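Local coordinates for protein fructokinase (Xylella fastidiosa Temecula1, PDB 3LJS) that probably phosphorylates fructose with ATP, as a fructokinase of the PfkB (ribokinase-like) family of carbohydrate kinases, at residues K4-L8 with A273-D277; V44-L49 with M316-V322; A52-V56 with F72-V78; A130-H134 with L269-A273. Residue numbers count along the deposited sequence, not the author numbering.

All four contacts belong to the single PfkB-type kinase fold. Contacts 1 and 4 are the closest pair, with centres 5 Å apart. They share A273 on helix 262-275, and their strands 6-10 and 130-136 are neighbours in the nine-stranded sheet. Contacts 1 and 3 have centres about 15 Å apart, and strand 53-60 lies on the other side of strand 6-10. Contact 2 packs helix 38-49 against the C-terminal segment. Its centre is about 13 Å from that of contact 3, and V46 and A47 bridge the two by touching V53. Along the chain, contacts 1 and 2 alternate their segments. Contact 3 lies within the span of each and closes before contact 4 opens. Contact 1 ties the N-terminal strand to helix 262-275, far along the sequence.

Contact 1 (K4-L8 with A273-D277); sequences KKTIL and AQQFD
The backbone of K4-L8 enters strand 6-8 from a loop. A273-Q275 ends a helix, and F276 is the first residue to leave helical angles. The segments are nearest at K5 and A273, with CA atoms 5.5 Å apart. The K5 side chain starts sideways (chi1 m, chi2 m, chi3 near -95°, chi4 t) and reaches the helix end. K5 NZ donates to F276 O at 2.6 Å and weakly to A273 O at 2.9 Å. A water 2.9 Å from K5 NZ accepts from it and donates to D277 OD1, also at 2.9 Å. A second water donates to K4 O and D277 O, each at 3.0 Å. I7 (m, t) also points toward the helix, and I7 CD1 meets A273 CB at 4.0 Å. This joins the N-terminal strand of the central sheet to the C-terminal end of helix 262-275. The lysine ammonium thus satisfies carbonyls at a helix C-terminus, with water linking it to the D277 carboxylate.

Contact 2 (V44-L49 with M316-V322); sequences VAVARL and MPMLSEV
V44-L49 lies on the C-terminal part of helix 38-49. M316-M318 run past it extended to helix 319-322, with M318 as N-cap. The closest CA pairs are A45 with M316 at 5.6 Å and L49 with L319 at 4.8 Å. R48 (chi1 t, chi2 p, chi3 t) points toward the other segment. R48 NE donates to M316 O at 3.1 Å, near the guanidinium plane. M318 CG lies over one guanidinium face, 3.4 Å from R48 CZ. M316 and M318 are both selenomethionine. M316 (m, m, t) brings CE to A45 CB at 3.9 Å and CG to V44 CG1 at 4.0 Å. L49 (m, t) sets CD2 4.0 Å from V322 CG2. E321 (m, t) folds back so that OE1 accepts from M318 N at 3.0 Å, one half of a capping box. Waters join A45 O to P317 O and R48 O to L319 N. Around the contact, Y270 of helix 262-275 touches L49 and L319, F298 and A301 of helix 289-305 pack on V322, and V46 and A47 reach strand 53-60.

Contact 3 (A52-V56 with F72-V78); sequences AVQFV and FAEAGVV
V78 N donates to V53 O at 2.9 Å, the strongest bond between the segments. The return bond, F55 N to V78 O at 3.4 Å, is weak. Together they form a single parallel beta bridge between Q54 and V78, whose CA atoms are 4.5 Å apart. Q54 CA also makes a CA-H...O contact of 3.6 Å with V78 O. A water accepts from V53 N at 3.0 Å and donates to G76 O at 2.8 Å. Residues 53-56 are extended. F72-A75 end a helix in a Schellman motif: V77 N bonds F72 O at 3.0 Å and G76 N bonds A73 O at 3.1 Å. G76 takes a positive phi of 95°, and V77 and V78 then run extended alongside the strand. This is part of a beta-alpha-beta unit, in which strand 53-60 leads through helix 63-75 to strand 82-85 of the central sheet. The helix packs back on its own strand through two phenylalanines. F55 (chi1 t) and F72 (chi1 m) make an offset stack, with ring centroids 4.7 Å apart and planes at 20°. F55 CB also lies over the F72 ring, 4.2 Å from its centroid, in a CH-pi contact. V77 (chi1 t) fills the space beside them, with CG1 3.9 Å from F55 CB and CG2 4.2 Å from V53 CG1. I82 touches the side chains of F55 and F72, and A47 of helix 38-49 touches V53 and V77.

Contact 4 (A130-H134 with L269-A273); sequences ALIFH and LYTFA
This is a buried apolar contact between a central strand and a helix on one face of the main sheet. Strand 132-134 and helix 269-273 run nearly antiparallel, at 166°, with axes 10.3 Å apart. The chain turns a corner at L131. L131 CA and A273 CA, the closest pair, are 6.7 Å apart. L131, I132 and H134 point toward the helix, while F133 points away. I132 (m, t) fits among L269, F272 and A273. I132 CD1 lies 3.7 Å from F272 CB, at the edge of that ring, and 3.5 Å from L269 O. I132 CG2 meets L269 CD2 at 4.0 Å. L131 (t, p) places CD2 3.8 Å from A273 CA. L269 (m, t) also sends CD1 to H134 CB at 3.7 Å. I7 of the adjacent strand 6-10 touches I132, L269 and A273. The side chain of H134 is about 7 Å from that of K195, an ATP-binding residue. The arrangement is a helix packed on the central sheet, as in the alpha/beta/alpha sandwich of the ribokinase-like fold.

Contact 1 (K4-L8 with A273-D277)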
loop_
_atom_site.group_PDB
_atom_site.type_symbol
_atom_site.label_atom_id
_atom_site.label_comp_id
_atom_site.label_asym_id
_atom_site.label_seq_id
_atom_site.Cartn_x
_atom_site.Cartn_y
_atom_site.Cartn_z
ATOM N N LYS B 4 -6.567 -2.368 -38.587
ATOM C CA LYS B 4 -6.614 -3.389 -37.538
ATOM C C LYS B 4 -5.155 -3.755 -37.284
ATOM O O LYS B 4 -4.678 -4.803 -37.707
ATOM C CB LYS B 4 -7.419 -4.604 -38.046
ATOM C CG LYS B 4 -7.925 -5.585 -36.977
ATOM C CD LYS B 4 -8.899 -6.647 -37.527
ATOM C CE LYS B 4 -9.291 -7.665 -36.451
ATOM N NZ LYS B 4 -9.920 -7.075 -35.225
ATOM N N LYS B 5 -4.443 -2.862 -36.605
ATOM C CA LYS B 5 -3.024 -3.074 -36.316
ATOM C C LYS B 5 -2.718 -2.770 -34.856
ATOM O O LYS B 5 -1.564 -2.797 -34.436
ATOM C CB LYS B 5 -2.164 -2.152 -37.195
ATOM C CG LYS B 5 -2.448 -2.217 -38.696
ATOM C CD LYS B 5 -2.013 -3.552 -39.295
ATOM C CE LYS B 5 -0.613 -3.469 -39.906
ATOM N NZ LYS B 5 -0.194 -4.762 -40.525
ATOM N N THR B 6 -3.752 -2.478 -34.080
ATOM C CA THR B 6 -3.573 -2.124 -32.675
ATOM C C THR B 6 -3.271 -3.324 -31.795
ATOM O O THR B 6 -3.868 -4.388 -31.951
ATOM C CB THR B 6 -4.824 -1.399 -32.128
ATOM O OG1 THR B 6 -5.107 -0.258 -32.943
ATOM C CG2 THR B 6 -4.599 -0.942 -30.682
ATOM N N ILE B 7 -2.309 -3.147 -30.897
ATOM C CA ILE B 7 -1.936 -4.183 -29.953
ATOM C C ILE B 7 -2.664 -3.823 -28.669
ATOM O O ILE B 7 -2.495 -2.734 -28.123
ATOM C CB ILE B 7 -0.421 -4.205 -29.710
ATOM C CG1 ILE B 7 0.281 -4.599 -31.011
ATOM C CG2 ILE B 7 -0.074 -5.192 -28.583
ATOM C CD1 ILE B 7 1.778 -4.474 -30.968
ATOM N N LEU B 8 -3.501 -4.736 -28.213
ATOM C CA LEU B 8 -4.286 -4.524 -27.017
ATOM C C LEU B 8 -3.657 -5.281 -25.852
ATOM O O LEU B 8 -3.594 -6.507 -25.857
ATOM C CB LEU B 8 -5.716 -4.982 -27.321
ATOM C CG LEU B 8 -6.784 -5.290 -26.286
ATOM C CD1 LEU B 8 -6.526 -4.555 -25.005
ATOM C CD2 LEU B 8 -8.144 -4.938 -26.894
ATOM N N ALA B 273 2.650 -6.907 -35.537
ATOM C CA ALA B 273 1.671 -5.936 -36.002
ATOM C C ALA B 273 2.137 -5.186 -37.242
ATOM O O ALA B 273 1.322 -4.817 -38.085
ATOM C CB ALA B 273 1.338 -4.955 -34.883
ATOM N N GLN B 274 3.442 -4.951 -37.353
ATOM C CA GLN B 274 3.989 -4.255 -38.513
ATOM C C GLN B 274 3.995 -5.149 -39.758
ATOM O O GLN B 274 3.656 -4.707 -40.855
ATOM C CB GLN B 274 5.430 -3.795 -38.240
ATOM C CG GLN B 274 5.588 -2.677 -37.210
ATOM C CD GLN B 274 4.981 -1.352 -37.664
ATOM O OE1 GLN B 274 5.211 -0.903 -38.787
ATOM N NE2 GLN B 274 4.213 -0.719 -36.784
ATOM N N GLN B 275 4.367 -6.412 -39.577
ATOM C CA GLN B 275 4.479 -7.351 -40.688
ATOM C C GLN B 275 3.250 -8.161 -41.103
ATOM O O GLN B 275 3.132 -8.534 -42.270
ATOM C CB GLN B 275 5.640 -8.313 -40.411
ATOM C CG GLN B 275 6.953 -7.604 -40.113
ATOM C CD GLN B 275 8.098 -8.568 -39.893
ATOM O OE1 GLN B 275 7.976 -9.530 -39.131
ATOM N NE2 GLN B 275 9.223 -8.312 -40.555
ATOM N N PHE B 276 2.344 -8.442 -40.173
ATOM C CA PHE B 276 1.160 -9.237 -40.508
ATOM C C PHE B 276 -0.002 -8.412 -41.061
ATOM O O PHE B 276 -0.348 -7.371 -40.503
ATOM C CB PHE B 276 0.659 -10.005 -39.279
ATOM C CG PHE B 276 1.671 -10.940 -38.670
ATOM C CD1 PHE B 276 2.793 -11.353 -39.380
ATOM C CD2 PHE B 276 1.473 -11.441 -37.383
ATOM C CE1 PHE B 276 3.700 -12.253 -38.820
ATOM C CE2 PHE B 276 2.373 -12.341 -36.814
ATOM C CZ PHE B 276 3.487 -12.748 -37.532
ATOM N N ASP B 277 -0.610 -8.875 -42.154
ATOM C CA ASP B 277 -1.757 -8.163 -42.725
ATOM C C ASP B 277 -2.951 -8.458 -41.836
ATOM O O ASP B 277 -3.827 -7.616 -41.647
ATOM C CB ASP B 277 -2.099 -8.655 -44.139
ATOM C CG ASP B 277 -1.002 -8.379 -45.144
ATOM O OD1 ASP B 277 -0.350 -7.317 -45.045
ATOM O OD2 ASP B 277 -0.809 -9.224 -46.047
HETATM O O HOH W 1 -5.793 -7.039 -39.401
HETATM O O HOH W 2 0.723 -5.345 -43.173
#

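Contact 2 (V44-L49 with M316-V322)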
loop_
_atom_site.group_PDB
_atom_site.type_symbol
_atom_site.label_atom_id
_atom_site.label_comp_id
_atom_site.label_asym_id
_atom_site.label_seq_id
_atom_site.Cartn_x
_atom_site.Cartn_y
_atom_site.Cartn_z
ATOM N N VAL B 44 3.957 0.064 -23.068
ATOM C CA VAL B 44 4.883 1.182 -23.180
ATOM C C VAL B 44 6.034 0.859 -24.122
ATOM O O VAL B 44 6.517 1.732 -24.846
ATOM C CB VAL B 44 5.437 1.593 -21.798
ATOM C CG1 VAL B 44 6.474 2.693 -21.960
ATOM C CG2 VAL B 44 4.297 2.085 -20.912
ATOM N N ALA B 45 6.476 -0.394 -24.119
ATOM C CA ALA B 45 7.567 -0.789 -25.006
ATOM C C ALA B 45 7.108 -0.676 -26.459
ATOM O O ALA B 45 7.860 -0.222 -27.318
ATOM C CB ALA B 45 8.004 -2.223 -24.701
ATOM N N VAL B 46 5.874 -1.098 -26.727
ATOM C CA VAL B 46 5.322 -1.035 -28.080
ATOM C C VAL B 46 5.162 0.421 -28.531
ATOM O O VAL B 46 5.490 0.764 -29.664
ATOM C CB VAL B 46 3.933 -1.733 -28.165
ATOM C CG1 VAL B 46 3.313 -1.514 -29.550
ATOM C CG2 VAL B 46 4.078 -3.225 -27.896
ATOM N N ALA B 47 4.662 1.270 -27.638
ATOM C CA ALA B 47 4.450 2.679 -27.959
ATOM C C ALA B 47 5.765 3.403 -28.253
ATOM O O ALA B 47 5.828 4.271 -29.117
ATOM C CB ALA B 47 3.726 3.368 -26.814
ATOM N N ARG B 48 6.814 3.040 -27.529
ATOM C CA ARG B 48 8.113 3.667 -27.723
ATOM C C ARG B 48 8.651 3.361 -29.129
ATOM O O ARG B 48 9.350 4.181 -29.728
ATOM C CB ARG B 48 9.084 3.165 -26.652
ATOM C CG ARG B 48 10.425 3.874 -26.609
ATOM C CD ARG B 48 10.286 5.337 -26.220
ATOM N NE ARG B 48 11.595 5.927 -25.941
ATOM C CZ ARG B 48 11.880 7.216 -26.091
ATOM N NH1 ARG B 48 10.948 8.057 -26.521
ATOM N NH2 ARG B 48 13.096 7.665 -25.810
ATOM N N LEU B 49 8.311 2.185 -29.652
ATOM C CA LEU B 49 8.752 1.776 -30.982
ATOM C C LEU B 49 7.897 2.403 -32.085
ATOM O O LEU B 49 8.244 2.327 -33.262
ATOM C CB LEU B 49 8.700 0.250 -31.106
ATOM C CG LEU B 49 9.606 -0.535 -30.155
ATOM C CD1 LEU B 49 9.243 -2.019 -30.213
ATOM C CD2 LEU B 49 11.062 -0.325 -30.543
HETATM N N MSE B 316 12.605 2.573 -22.302
HETATM C CA MSE B 316 12.354 1.656 -23.411
HETATM C C MSE B 316 13.052 2.258 -24.628
HETATM O O MSE B 316 13.121 3.478 -24.770
HETATM C CB MSE B 316 10.850 1.524 -23.669
HETATM C CG MSE B 316 10.075 0.966 -22.482
HETATM SE SE MSE B 316 10.662 -0.819 -22.012
HETATM C CE MSE B 316 9.063 -1.414 -21.069
ATOM N N PRO B 317 13.578 1.411 -25.522
ATOM C CA PRO B 317 14.269 1.928 -26.706
ATOM C C PRO B 317 13.354 2.298 -27.874
ATOM O O PRO B 317 12.270 1.735 -28.035
ATOM C CB PRO B 317 15.206 0.785 -27.063
ATOM C CG PRO B 317 14.331 -0.418 -26.785
ATOM C CD PRO B 317 13.694 -0.058 -25.441
HETATM N N MSE B 318 13.802 3.256 -28.680
HETATM C CA MSE B 318 13.058 3.677 -29.856
HETATM C C MSE B 318 13.471 2.758 -31.007
HETATM O O MSE B 318 14.486 2.063 -30.924
HETATM C CB MSE B 318 13.384 5.128 -30.213
HETATM C CG MSE B 318 12.998 6.136 -29.145
HETATM SE SE MSE B 318 13.403 7.951 -29.715
HETATM C CE MSE B 318 15.331 7.869 -29.566
ATOM N N LEU B 319 12.684 2.757 -32.077
ATOM C CA LEU B 319 12.975 1.902 -33.222
ATOM C C LEU B 319 14.395 2.107 -33.757
ATOM O O LEU B 319 15.127 1.143 -33.982
ATOM C CB LEU B 319 11.954 2.145 -34.336
ATOM C CG LEU B 319 12.154 1.326 -35.615
ATOM C CD1 LEU B 319 12.136 -0.162 -35.283
ATOM C CD2 LEU B 319 11.058 1.666 -36.615
ATOM N N SER B 320 14.788 3.364 -33.937
ATOM C CA SER B 320 16.117 3.677 -34.455
ATOM C C SER B 320 17.237 3.044 -33.624
ATOM O O SER B 320 18.212 2.533 -34.177
ATOM C CB SER B 320 16.313 5.195 -34.508
ATOM O OG SER B 320 16.110 5.772 -33.227
ATOM N N GLU B 321 17.094 3.085 -32.303
ATOM C CA GLU B 321 18.093 2.522 -31.403
ATOM C C GLU B 321 18.159 0.999 -31.486
ATOM O O GLU B 321 19.240 0.413 -31.411
ATOM C CB GLU B 321 17.792 2.953 -29.969
ATOM C CG GLU B 321 17.779 4.457 -29.807
ATOM C CD GLU B 321 17.438 4.890 -28.400
ATOM O OE1 GLU B 321 16.395 4.444 -27.880
ATOM O OE2 GLU B 321 18.207 5.683 -27.819
ATOM N N VAL B 322 17.003 0.360 -31.628
ATOM C CA VAL B 322 16.965 -1.093 -31.745
ATOM C C VAL B 322 17.595 -1.519 -33.073
ATOM O O VAL B 322 18.426 -2.428 -33.115
ATOM C CB VAL B 322 15.518 -1.624 -31.692
ATOM C CG1 VAL B 322 15.512 -3.136 -31.931
ATOM C CG2 VAL B 322 14.893 -1.287 -30.348
HETATM O O HOH W 3 10.586 -0.200 -26.834
HETATM O O HOH W 4 10.506 4.695 -32.233
HETATM O O HOH W 5 15.161 5.433 -25.307
#

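Contact 3 (A52-V56 with F72-V78)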
loop_
_atom_site.group_PDB
_atom_site.type_symbol
_atom_site.label_atom_id
_atom_site.label_comp_id
_atom_site.label_asym_id
_atom_site.label_seq_id
_atom_site.Cartn_x
_atom_site.Cartn_y
_atom_site.Cartn_z
ATOM N N ALA B 52 0.888 1.026 -32.807
ATOM C CA ALA B 52 -0.422 1.430 -32.300
ATOM C C ALA B 52 -0.726 0.480 -31.147
ATOM O O ALA B 52 -0.804 -0.730 -31.344
ATOM C CB ALA B 52 -1.483 1.293 -33.399
ATOM N N VAL B 53 -0.892 1.019 -29.946
ATOM C CA VAL B 53 -1.146 0.170 -28.793
ATOM C C VAL B 53 -2.086 0.818 -27.792
ATOM O O VAL B 53 -2.074 2.034 -27.587
ATOM C CB VAL B 53 0.179 -0.202 -28.078
ATOM C CG1 VAL B 53 0.884 1.060 -27.593
ATOM C CG2 VAL B 53 -0.097 -1.137 -26.908
ATOM N N GLN B 54 -2.905 -0.017 -27.172
ATOM C CA GLN B 54 -3.865 0.436 -26.190
ATOM C C GLN B 54 -3.727 -0.430 -24.944
ATOM O O GLN B 54 -3.443 -1.627 -25.042
ATOM C CB GLN B 54 -5.272 0.306 -26.785
ATOM C CG GLN B 54 -6.416 0.587 -25.842
ATOM C CD GLN B 54 -7.770 0.432 -26.518
ATOM O OE1 GLN B 54 -7.877 -0.173 -27.584
ATOM N NE2 GLN B 54 -8.811 0.966 -25.893
ATOM N N PHE B 55 -3.873 0.178 -23.772
ATOM C CA PHE B 55 -3.828 -0.592 -22.535
ATOM C C PHE B 55 -5.259 -0.658 -22.033
ATOM O O PHE B 55 -5.912 0.375 -21.868
ATOM C CB PHE B 55 -2.966 0.069 -21.463
ATOM C CG PHE B 55 -2.991 -0.668 -20.147
ATOM C CD1 PHE B 55 -2.218 -1.811 -19.953
ATOM C CD2 PHE B 55 -3.841 -0.257 -19.126
ATOM C CE1 PHE B 55 -2.293 -2.538 -18.760
ATOM C CE2 PHE B 55 -3.926 -0.977 -17.928
ATOM C CZ PHE B 55 -3.149 -2.121 -17.748
ATOM N N VAL B 56 -5.743 -1.872 -21.798
ATOM C CA VAL B 56 -7.100 -2.078 -21.311
ATOM C C VAL B 56 -7.040 -2.661 -19.904
ATOM O O VAL B 56 -6.451 -3.717 -19.672
ATOM C CB VAL B 56 -7.885 -3.029 -22.244
ATOM C CG1 VAL B 56 -9.257 -3.354 -21.646
ATOM C CG2 VAL B 56 -8.060 -2.364 -23.610
ATOM N N PHE B 72 0.865 6.618 -19.254
ATOM C CA PHE B 72 0.435 5.968 -20.493
ATOM C C PHE B 72 0.252 7.009 -21.597
ATOM O O PHE B 72 0.715 6.821 -22.724
ATOM C CB PHE B 72 -0.889 5.216 -20.289
ATOM C CG PHE B 72 -0.740 3.866 -19.626
ATOM C CD1 PHE B 72 0.209 2.949 -20.080
ATOM C CD2 PHE B 72 -1.579 3.497 -18.574
ATOM C CE1 PHE B 72 0.321 1.672 -19.493
ATOM C CE2 PHE B 72 -1.479 2.227 -17.979
ATOM C CZ PHE B 72 -0.527 1.315 -18.442
ATOM N N ALA B 73 -0.427 8.103 -21.268
ATOM C CA ALA B 73 -0.668 9.167 -22.235
ATOM C C ALA B 73 0.645 9.742 -22.771
ATOM O O ALA B 73 0.805 9.911 -23.980
ATOM C CB ALA B 73 -1.506 10.273 -21.596
ATOM N N GLU B 74 1.583 10.029 -21.873
ATOM C CA GLU B 74 2.876 10.589 -22.267
ATOM C C GLU B 74 3.680 9.640 -23.152
ATOM O O GLU B 74 4.478 10.083 -23.980
ATOM C CB GLU B 74 3.712 10.932 -21.028
ATOM C CG GLU B 74 2.960 11.727 -19.972
ATOM C CD GLU B 74 3.806 12.029 -18.742
ATOM O OE1 GLU B 74 4.572 11.141 -18.299
ATOM O OE2 GLU B 74 3.689 13.155 -18.210
ATOM N N ALA B 75 3.474 8.336 -22.981
ATOM C CA ALA B 75 4.212 7.353 -23.768
ATOM C C ALA B 75 3.597 7.100 -25.135
ATOM O O ALA B 75 4.207 6.462 -25.991
ATOM C CB ALA B 75 4.319 6.042 -23.001
ATOM N N GLY B 76 2.386 7.593 -25.342
ATOM C CA GLY B 76 1.735 7.378 -26.619
ATOM C C GLY B 76 0.812 6.173 -26.615
ATOM O O GLY B 76 0.359 5.731 -27.669
ATOM N N VAL B 77 0.540 5.626 -25.433
ATOM C CA VAL B 77 -0.365 4.484 -25.312
ATOM C C VAL B 77 -1.793 5.026 -25.309
ATOM O O VAL B 77 -2.100 5.953 -24.560
ATOM C CB VAL B 77 -0.127 3.709 -23.984
ATOM C CG1 VAL B 77 -1.191 2.615 -23.804
ATOM C CG2 VAL B 77 1.269 3.092 -23.985
ATOM N N VAL B 78 -2.661 4.469 -26.149
ATOM C CA VAL B 78 -4.053 4.923 -26.196
ATOM C C VAL B 78 -4.730 4.562 -24.874
ATOM O O VAL B 78 -4.631 3.425 -24.402
ATOM C CB VAL B 78 -4.816 4.280 -27.378
ATOM C CG1 VAL B 78 -6.305 4.584 -27.275
ATOM C CG2 VAL B 78 -4.267 4.818 -28.696
HETATM O O HOH W 6 -0.424 3.953 -29.721
#

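Contact 4 (A130-H134 with L269-A273)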
loop_
_atom_site.group_PDB
_atom_site.type_symbol
_atom_site.label_atom_id
_atom_site.label_comp_id
_atom_site.label_asym_id
_atom_site.label_seq_id
_atom_site.Cartn_x
_atom_site.Cartn_y
_atom_site.Cartn_z
ATOM N N ALA B 130 -8.208 -4.226 -32.984
ATOM C CA ALA B 130 -7.094 -5.028 -32.490
ATOM C C ALA B 130 -6.616 -6.153 -33.400
ATOM O O ALA B 130 -7.407 -6.914 -33.957
ATOM C CB ALA B 130 -7.436 -5.601 -31.120
ATOM N N LEU B 131 -5.301 -6.250 -33.540
ATOM C CA LEU B 131 -4.691 -7.307 -34.327
ATOM C C LEU B 131 -4.080 -8.301 -33.337
ATOM O O LEU B 131 -3.889 -9.477 -33.656
ATOM C CB LEU B 131 -3.600 -6.742 -35.241
ATOM C CG LEU B 131 -2.759 -7.767 -36.018
ATOM C CD1 LEU B 131 -3.664 -8.696 -36.816
ATOM C CD2 LEU B 131 -1.794 -7.033 -36.940
ATOM N N ILE B 132 -3.789 -7.815 -32.132
ATOM C CA ILE B 132 -3.196 -8.635 -31.069
ATOM C C ILE B 132 -3.812 -8.299 -29.707
ATOM O O ILE B 132 -4.107 -7.138 -29.424
ATOM C CB ILE B 132 -1.665 -8.398 -30.973
ATOM C CG1 ILE B 132 -1.010 -8.705 -32.323
ATOM C CG2 ILE B 132 -1.052 -9.287 -29.879
ATOM C CD1 ILE B 132 0.486 -8.444 -32.351
ATOM N N PHE B 133 -4.022 -9.326 -28.883
ATOM C CA PHE B 133 -4.555 -9.164 -27.528
ATOM C C PHE B 133 -3.522 -9.853 -26.638
ATOM O O PHE B 133 -3.303 -11.061 -26.752
ATOM C CB PHE B 133 -5.910 -9.870 -27.385
ATOM C CG PHE B 133 -6.516 -9.782 -25.996
ATOM C CD1 PHE B 133 -7.376 -8.742 -25.661
ATOM C CD2 PHE B 133 -6.242 -10.758 -25.036
ATOM C CE1 PHE B 133 -7.961 -8.670 -24.392
ATOM C CE2 PHE B 133 -6.822 -10.699 -23.758
ATOM C CZ PHE B 133 -7.684 -9.654 -23.438
ATOM N N HIS B 134 -2.874 -9.096 -25.764
ATOM C CA HIS B 134 -1.856 -9.674 -24.890
ATOM C C HIS B 134 -2.262 -9.653 -23.427
ATOM O O HIS B 134 -2.740 -8.638 -22.929
ATOM C CB HIS B 134 -0.523 -8.931 -25.050
ATOM C CG HIS B 134 0.585 -9.513 -24.223
ATOM N ND1 HIS B 134 0.998 -8.957 -23.028
ATOM C CD2 HIS B 134 1.316 -10.637 -24.388
ATOM C CE1 HIS B 134 1.936 -9.719 -22.494
ATOM N NE2 HIS B 134 2.148 -10.746 -23.297
ATOM N N LEU B 269 5.647 -8.389 -30.346
ATOM C CA LEU B 269 4.300 -8.038 -30.784
ATOM C C LEU B 269 4.328 -6.834 -31.726
ATOM O O LEU B 269 3.567 -6.777 -32.690
ATOM C CB LEU B 269 3.402 -7.764 -29.575
ATOM C CG LEU B 269 3.277 -8.940 -28.586
ATOM C CD1 LEU B 269 2.278 -8.583 -27.482
ATOM C CD2 LEU B 269 2.812 -10.194 -29.323
ATOM N N TYR B 270 5.212 -5.878 -31.449
ATOM C CA TYR B 270 5.344 -4.705 -32.306
ATOM C C TYR B 270 5.652 -5.154 -33.738
ATOM O O TYR B 270 5.036 -4.677 -34.694
ATOM C CB TYR B 270 6.480 -3.795 -31.823
ATOM C CG TYR B 270 6.929 -2.794 -32.873
ATOM C CD1 TYR B 270 6.212 -1.615 -33.106
ATOM C CD2 TYR B 270 8.030 -3.061 -33.682
ATOM C CE1 TYR B 270 6.587 -0.731 -34.131
ATOM C CE2 TYR B 270 8.410 -2.194 -34.703
ATOM C CZ TYR B 270 7.687 -1.034 -34.926
ATOM O OH TYR B 270 8.064 -0.201 -35.961
ATOM N N THR B 271 6.609 -6.068 -33.877
ATOM C CA THR B 271 6.996 -6.553 -35.197
ATOM C C THR B 271 5.869 -7.317 -35.876
ATOM O O THR B 271 5.651 -7.158 -37.082
ATOM C CB THR B 271 8.257 -7.441 -35.126
ATOM O OG1 THR B 271 9.312 -6.716 -34.479
ATOM C CG2 THR B 271 8.722 -7.803 -36.521
ATOM N N PHE B 272 5.150 -8.137 -35.108
ATOM C CA PHE B 272 4.023 -8.903 -35.638
ATOM C C PHE B 272 3.011 -7.950 -36.277
ATOM O O PHE B 272 2.559 -8.163 -37.403
ATOM C CB PHE B 272 3.283 -9.664 -34.526
ATOM C CG PHE B 272 3.988 -10.896 -34.020
ATOM C CD1 PHE B 272 5.143 -11.377 -34.626
ATOM C CD2 PHE B 272 3.474 -11.585 -32.925
ATOM C CE1 PHE B 272 5.774 -12.530 -34.145
ATOM C CE2 PHE B 272 4.095 -12.734 -32.440
ATOM C CZ PHE B 272 5.246 -13.207 -33.049
ATOM N N ALA B 273 2.650 -6.907 -35.537
ATOM C CA ALA B 273 1.671 -5.936 -36.002
ATOM C C ALA B 273 2.137 -5.186 -37.242
ATOM O O ALA B 273 1.322 -4.817 -38.085
ATOM C CB ALA B 273 1.338 -4.955 -34.883
#